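DUF269-containing protein (Cyanothece sp. ATCC 51142, PDB 3NJ2) is of unknown function but, as a member of the DUF269 family, is associated with nitrogen fixation in this cyanobacterium. Local coordinates at residues P83-K86 / L87-L90. Residues are numbered along the deposited sequence; the frame is centred on the assembly and turned at random.
Sequences PTTK and LRIL
Arg88 sets off with CG beside its own backbone N (chi1 -70°) and bends at chi3 (-62°), which folds the guanidinium back over the preceding turn, against Thr84 and Thr85. There Thr85 CA lies 3.7 Å above the guanidinium plane, covering one face near its rim, while Thr84 CG2 approaches NH1 to 3.7 Å. NH2 runs past the end of Thr85, with OG1 3.1 Å from it and CG2 also in van der Waals range. A water in the plane of the guanidinium, at its edge, accepts a hydrogen bond from Arg88 NH1 (3.1 Å) and makes a second one with Thr85 OG1, bridging the two side chains. With an alanine here the guanidinium would be gone, and the water would probably lose the donor that ties it to Arg88, leaving the Thr84 methyl and Thr85 without their neighbour.

All of this is built on the first turns of helix 83-104, which opens with Pro83. Just before it, Asp82 OD2 accepts a hydrogen bond from Thr85 N, as an N-cap side chain does. Successive i to i+4 backbone bonds follow: Leu87 N to Pro83 O, Arg88 N to Thr84 O, Ile89 N to Thr85 O and Leu90 N to Lys86 O, the last at 2.9 Å.

The aliphatic side chains of Ile89 and Leu90 lie against carbonyl oxygens of the turn before. Ile89 lays CG1 against Thr85 O (3.4 Å), and beyond the helix it packs on Val112 and Leu114 of strand 109-114 and on Phe142. Leu90 sets CB by Lys86 O and joins Ile89 on Val112. Arg88 also rests on Pro64, and its carbonyl accepts a hydrogen bond from Tyr65 OH.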
loop_
_atom_site.group_PDB
_atom_site.type_symbol
_atom_site.label_atom_id
_atom_site.label_comp_id
_atom_site.label_asym_id
_atom_site.label_seq_id
_atom_site.Cartn_x
_atom_site.Cartn_y
_atom_site.Cartn_z
ATOM N N PRO B 83 -11.035 -8.841 -9.260
ATOM C CA PRO B 83 -9.880 -8.091 -9.751
ATOM C C PRO B 83 -10.233 -6.960 -10.686
ATOM O O PRO B 83 -9.414 -6.061 -10.771
ATOM C CB PRO B 83 -9.053 -9.130 -10.542
ATOM C CG PRO B 83 -9.226 -10.394 -9.695
ATOM C CD PRO B 83 -10.740 -10.300 -9.258
ATOM N N THR B 84 -11.353 -7.027 -11.425
ATOM C CA THR B 84 -11.749 -5.886 -12.277
ATOM C C THR B 84 -12.125 -4.642 -11.440
ATOM O O THR B 84 -11.786 -3.485 -11.795
ATOM C CB THR B 84 -12.847 -6.275 -13.248
ATOM O OG1 THR B 84 -12.297 -7.271 -14.117
ATOM C CG2 THR B 84 -13.352 -5.092 -14.015
ATOM N N THR B 85 -12.884 -4.866 -10.361
ATOM C CA THR B 85 -13.285 -3.785 -9.447
ATOM C C THR B 85 -11.994 -3.221 -8.816
ATOM O O THR B 85 -11.850 -1.987 -8.691
ATOM C CB THR B 85 -14.209 -4.287 -8.337
ATOM O OG1 THR B 85 -15.452 -4.697 -8.945
ATOM C CG2 THR B 85 -14.593 -3.078 -7.408
ATOM N N LYS B 86 -11.089 -4.104 -8.396
ATOM C CA LYS B 86 -9.798 -3.663 -7.840
ATOM C C LYS B 86 -9.011 -2.774 -8.835
ATOM O O LYS B 86 -8.501 -1.711 -8.452
ATOM C CB LYS B 86 -8.962 -4.826 -7.368
ATOM C CG LYS B 86 -7.685 -4.399 -6.818
ATOM C CD LYS B 86 -6.893 -5.581 -6.305
ATOM C CE LYS B 86 -5.737 -5.085 -5.479
ATOM N NZ LYS B 86 -5.136 -6.281 -4.763
ATOM N N LEU B 87 -9.042 -3.195 -10.105
ATOM C CA LEU B 87 -8.398 -2.425 -11.187
ATOM C C LEU B 87 -9.126 -1.085 -11.386
ATOM O O LEU B 87 -8.425 -0.061 -11.596
ATOM C CB LEU B 87 -8.382 -3.311 -12.484
ATOM C CG LEU B 87 -7.603 -2.566 -13.601
ATOM C CD1 LEU B 87 -6.148 -2.163 -13.316
ATOM C CD2 LEU B 87 -7.542 -3.506 -14.814
ATOM N N ARG B 88 -10.439 -1.009 -11.245
ATOM C CA ARG B 88 -11.144 0.314 -11.242
ATOM C C ARG B 88 -10.663 1.205 -10.139
ATOM O O ARG B 88 -10.428 2.359 -10.387
ATOM C CB ARG B 88 -12.716 0.295 -11.182
ATOM C CG ARG B 88 -13.318 -0.221 -12.517
ATOM C CD ARG B 88 -14.748 0.159 -12.606
ATOM N NE ARG B 88 -15.497 -0.488 -11.493
ATOM C CZ ARG B 88 -15.893 -1.765 -11.518
ATOM N NH1 ARG B 88 -15.641 -2.546 -12.580
ATOM N NH2 ARG B 88 -16.546 -2.294 -10.480
ATOM N N ILE B 89 -10.523 0.675 -8.937
ATOM C CA ILE B 89 -10.080 1.551 -7.870
ATOM C C ILE B 89 -8.618 1.932 -8.134
ATOM O O ILE B 89 -8.315 3.145 -7.919
ATOM C CB ILE B 89 -10.090 0.768 -6.545
ATOM C CG1 ILE B 89 -11.468 0.284 -6.258
ATOM C CG2 ILE B 89 -9.559 1.672 -5.355
ATOM C CD1 ILE B 89 -11.589 -0.642 -5.036
ATOM N N LEU B 90 -7.719 1.051 -8.629
ATOM C CA LEU B 90 -6.336 1.442 -8.951
ATOM C C LEU B 90 -6.327 2.533 -10.020
ATOM O O LEU B 90 -5.634 3.550 -9.841
ATOM C CB LEU B 90 -5.590 0.198 -9.399
ATOM C CG LEU B 90 -4.092 0.080 -9.327
ATOM C CD1 LEU B 90 -3.535 0.629 -8.008
ATOM C CD2 LEU B 90 -3.844 -1.430 -9.407
HETATM O O HOH W 1 -16.457 -5.453 -11.793
#